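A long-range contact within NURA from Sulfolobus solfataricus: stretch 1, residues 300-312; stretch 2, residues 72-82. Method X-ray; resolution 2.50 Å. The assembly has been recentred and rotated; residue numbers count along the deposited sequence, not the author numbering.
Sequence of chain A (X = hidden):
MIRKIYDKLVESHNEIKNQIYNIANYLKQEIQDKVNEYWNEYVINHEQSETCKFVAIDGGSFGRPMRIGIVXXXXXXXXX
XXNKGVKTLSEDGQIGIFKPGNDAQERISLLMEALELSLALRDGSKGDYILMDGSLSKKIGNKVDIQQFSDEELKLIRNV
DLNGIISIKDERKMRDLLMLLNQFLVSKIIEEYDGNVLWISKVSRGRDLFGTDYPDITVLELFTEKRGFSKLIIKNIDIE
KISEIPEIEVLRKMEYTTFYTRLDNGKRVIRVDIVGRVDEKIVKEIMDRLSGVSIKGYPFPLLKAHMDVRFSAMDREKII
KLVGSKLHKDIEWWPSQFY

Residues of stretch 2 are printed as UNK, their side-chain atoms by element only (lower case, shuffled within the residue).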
# COMPACT_ATOMS: atom_id res chain seq x y z
N PHE A 300 18.74 1.34 20.57
CA PHE A 300 17.54 1.45 21.35
C PHE A 300 16.82 2.78 21.18
O PHE A 300 15.61 2.79 21.11
CB PHE A 300 17.76 1.17 22.84
CG PHE A 300 16.47 1.07 23.60
CD1 PHE A 300 15.57 0.06 23.30
CD2 PHE A 300 16.09 2.03 24.51
CE1 PHE A 300 14.37 -0.02 23.93
CE2 PHE A 300 14.89 1.94 25.18
CZ PHE A 300 14.02 0.93 24.89
N PRO A 301 17.55 3.91 21.12
CA PRO A 301 16.88 5.18 20.91
C PRO A 301 15.90 5.19 19.73
O PRO A 301 14.81 5.74 19.83
CB PRO A 301 18.07 6.11 20.65
CG PRO A 301 19.07 5.63 21.62
CD PRO A 301 18.96 4.13 21.50
N LEU A 302 16.28 4.57 18.62
CA LEU A 302 15.36 4.44 17.53
C LEU A 302 14.21 3.50 17.87
O LEU A 302 13.05 3.84 17.71
CB LEU A 302 16.07 3.92 16.30
CG LEU A 302 16.75 5.01 15.51
CD1 LEU A 302 17.45 4.42 14.30
CD2 LEU A 302 15.71 6.03 15.07
N LEU A 303 14.52 2.29 18.31
CA LEU A 303 13.44 1.36 18.65
C LEU A 303 12.39 2.01 19.54
O LEU A 303 11.21 1.75 19.39
CB LEU A 303 13.99 0.09 19.31
CG LEU A 303 12.93 -0.95 19.70
CD1 LEU A 303 12.05 -1.31 18.50
CD2 LEU A 303 13.56 -2.23 20.32
N LYS A 304 12.82 2.87 20.44
CA LYS A 304 11.94 3.51 21.38
C LYS A 304 11.14 4.54 20.67
O LYS A 304 9.92 4.60 20.82
CB LYS A 304 12.70 4.18 22.53
CG LYS A 304 11.76 4.82 23.56
CD LYS A 304 12.51 5.85 24.44
CE LYS A 304 11.53 6.70 25.31
NZ LYS A 304 10.36 5.98 25.85
N ALA A 305 11.82 5.37 19.91
CA ALA A 305 11.13 6.39 19.13
C ALA A 305 10.05 5.72 18.31
O ALA A 305 8.90 6.17 18.28
CB ALA A 305 12.09 7.12 18.25
N HIS A 306 10.40 4.61 17.68
CA HIS A 306 9.50 3.93 16.77
C HIS A 306 8.34 3.39 17.57
O HIS A 306 7.19 3.48 17.15
CB HIS A 306 10.23 2.82 16.04
CG HIS A 306 9.37 2.01 15.13
ND1 HIS A 306 8.72 2.56 14.04
CD2 HIS A 306 9.09 0.70 15.10
CE1 HIS A 306 8.06 1.61 13.40
NE2 HIS A 306 8.28 0.47 14.02
N MSE A 307 8.61 2.82 18.73
CA MSE A 307 7.52 2.17 19.44
C MSE A 307 6.50 3.20 19.92
O MSE A 307 5.29 2.95 20.00
CB MSE A 307 8.06 1.35 20.59
CG MSE A 307 8.68 0.05 20.16
SE MSE A 307 9.56 -0.76 21.71
CE MSE A 307 7.93 -1.19 22.72
N ASP A 308 6.97 4.38 20.26
CA ASP A 308 6.07 5.35 20.85
C ASP A 308 5.14 5.96 19.82
O ASP A 308 4.00 6.21 20.12
CB ASP A 308 6.89 6.43 21.53
CG ASP A 308 7.53 5.94 22.77
OD1 ASP A 308 7.05 4.92 23.28
OD2 ASP A 308 8.48 6.57 23.27
N VAL A 309 5.64 6.20 18.61
CA VAL A 309 4.82 6.86 17.61
C VAL A 309 3.86 5.91 16.89
O VAL A 309 2.95 6.38 16.22
CB VAL A 309 5.68 7.62 16.55
CG1 VAL A 309 6.37 8.74 17.21
CG2 VAL A 309 6.66 6.69 15.84
N ARG A 310 4.11 4.61 16.99
CA ARG A 310 3.32 3.62 16.25
C ARG A 310 1.84 3.77 16.56
O ARG A 310 1.46 4.01 17.70
CB ARG A 310 3.75 2.20 16.59
CG ARG A 310 3.56 1.19 15.45
CD ARG A 310 4.11 -0.19 15.85
NE ARG A 310 3.21 -0.78 16.84
CZ ARG A 310 2.04 -1.36 16.55
NH1 ARG A 310 1.63 -1.47 15.28
NH2 ARG A 310 1.29 -1.84 17.54
N PHE A 311 1.00 3.61 15.55
CA PHE A 311 -0.42 3.61 15.79
C PHE A 311 -0.87 2.17 15.86
O PHE A 311 -1.00 1.50 14.83
CB PHE A 311 -1.18 4.41 14.71
CG PHE A 311 -0.99 5.90 14.83
CD1 PHE A 311 -1.81 6.63 15.67
CD2 PHE A 311 0.01 6.56 14.16
CE1 PHE A 311 -1.64 8.00 15.83
CE2 PHE A 311 0.18 7.90 14.32
CZ PHE A 311 -0.66 8.63 15.15
N SER A 312 -1.07 1.68 17.08
CA SER A 312 -1.73 0.39 17.30
C SER A 312 -3.11 0.35 16.61
O SER A 312 -3.78 1.38 16.42
CB SER A 312 -1.92 0.11 18.80
OG SER A 312 -2.90 0.97 19.36
N UNK A 72 -6.86 11.03 9.12
CA UNK A 72 -5.48 10.65 9.36
C UNK A 72 -4.92 11.18 10.66
O UNK A 72 -5.44 12.10 11.27
c UNK A 72 -4.18 15.44 8.36
c UNK A 72 -4.44 12.67 8.28
o UNK A 72 -4.03 16.82 8.41
c UNK A 72 -3.30 14.62 9.05
c UNK A 72 -5.34 13.49 7.60
c UNK A 72 -3.44 13.26 9.02
c UNK A 72 -4.59 11.17 8.25
c UNK A 72 -5.20 14.87 7.63
N UNK A 73 -3.80 10.60 11.04
CA UNK A 73 -3.10 10.98 12.22
C UNK A 73 -1.64 10.72 11.95
O UNK A 73 -1.27 9.65 11.50
c UNK A 73 -3.58 10.16 13.39
N UNK A 74 -0.81 11.71 12.23
CA UNK A 74 0.64 11.60 12.10
C UNK A 74 1.26 11.98 13.43
O UNK A 74 0.66 12.77 14.19
c UNK A 74 1.18 12.58 11.04
c UNK A 74 0.74 12.17 9.63
c UNK A 74 0.72 14.01 11.39
N UNK A 75 2.45 11.46 13.68
CA UNK A 75 3.18 11.80 14.88
C UNK A 75 4.66 11.48 14.75
O UNK A 75 5.06 10.51 14.13
N UNK A 76 5.50 12.32 15.34
CA UNK A 76 6.91 12.05 15.35
C UNK A 76 7.43 12.36 16.75
O UNK A 76 6.85 13.17 17.48
c UNK A 76 7.64 12.85 14.26
N UNK A 77 8.51 11.69 17.11
CA UNK A 77 9.13 11.86 18.39
C UNK A 77 10.64 11.89 18.26
O UNK A 77 11.21 11.12 17.52
o UNK A 77 9.08 8.58 21.54
c UNK A 77 8.72 10.70 19.27
c UNK A 77 8.64 9.69 21.54
c UNK A 77 9.24 10.76 20.68
o UNK A 77 7.69 9.92 22.24
N UNK A 78 11.28 12.80 18.98
CA UNK A 78 12.72 12.77 19.18
C UNK A 78 12.99 12.12 20.55
O UNK A 78 12.21 12.28 21.51
c UNK A 78 13.36 14.18 19.10
o UNK A 78 12.87 15.03 20.14
N UNK A 79 14.09 11.39 20.61
CA UNK A 79 14.48 10.63 21.77
C UNK A 79 15.99 10.82 21.98
O UNK A 79 16.78 10.57 21.06
c UNK A 79 14.17 9.13 21.57
c UNK A 79 12.70 8.87 21.69
c UNK A 79 14.92 8.30 22.55
N UNK A 80 16.37 11.28 23.19
CA UNK A 80 17.78 11.36 23.57
C UNK A 80 18.21 10.12 24.36
O UNK A 80 17.57 9.77 25.35
c UNK A 80 19.62 12.92 24.39
c UNK A 80 20.00 14.40 24.38
c UNK A 80 17.56 12.60 25.81
c UNK A 80 18.10 12.66 24.37
N UNK A 81 19.30 9.48 23.91
CA UNK A 81 19.87 8.31 24.60
C UNK A 81 21.40 8.26 24.76
O UNK A 81 22.15 8.66 23.88
N UNK A 82 21.85 7.79 25.92
CA UNK A 82 23.25 7.40 26.11
C UNK A 82 23.33 6.20 27.04
O UNK A 82 22.30 5.66 27.46
c UNK A 82 23.70 9.10 27.98
o UNK A 82 22.60 8.79 28.46
c UNK A 82 24.13 8.56 26.62
o UNK A 82 24.46 9.88 28.58

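Position 72 opens the stretch. Its side chain is one carbon, then a ring of six carbons bearing one oxygen. It stays out of reach of stretch 1. This is Y72.

Position 73 has a single side-chain carbon, pointing toward stretch 1. That carbon, CB, lies 3.7 Å from F311 CZ. One carbon makes it A73. Its backbone O is 3.6 Å from F311 CE2.

Position 74 has three carbons, the first carrying the other two. The CA-to-CB bond points away from stretch 1. This is V74. Its backbone C approaches the edge of the F311 ring.

Position 75 has no side-chain atoms, so it is G75. A CB here would point toward stretch 1. G75 O lies 3.8 Å from V309 CG1.

Position 76 has one carbon, pointing away. This is A76. Its backbone C is 3.8 Å from V309 CG1.

Position 77 has three carbons in a chain, the third carrying two oxygens. The CA-to-CB bond points toward stretch 1, and one oxygen reaches the carboxylate of D308. This is E77. OE1 of E77 is 2.7 Å from OD2 of D308, so one acid probably holds a proton. The chain also packs on V309, with E77 CB 3.7 Å from V309 CG1.

Position 78 has one carbon and then one oxygen. Its CA-to-CB bond points away. This is S78.

Position 79 has one carbon carrying two others. Its CA-to-CB bond points toward stretch 1. The branches touch P301, K304 and A305. This is V79. CG2 of V79 is 3.9 Å from A305 CB, and CG1 of V79 is 3.9 Å from K304 CD.

Position 80 has four carbons, forked at the first, with one arm two carbons long. Its CA-to-CB bond points away. This is I80.

Position 81 has no side-chain atoms: G81. Its CA is 4.1 Å from P301 CG. An ideal CB would fall 2.7 Å from P301 CG, a clash.

Position 82 has two carbons, the second carrying two oxygens. Its CA-to-CB bond points away. This is D82.

The helix runs roughly antiparallel to the strand, at 152°, with axes 7.8 Å apart at closest approach. Alternate positions point toward stretch 1. E77 and V79 pack on the helix, and A73 packs on F311 just beyond it, while G75 and G81 bring the backbone close. Apolar contacts, V79 with A305 and A73 with F311, flank the E77 and D308 pair. K304 NZ forms a salt bridge to D308 OD2 at 3.2 Å.

Stretch 2, residues 72-82: YAVGAESVIGD
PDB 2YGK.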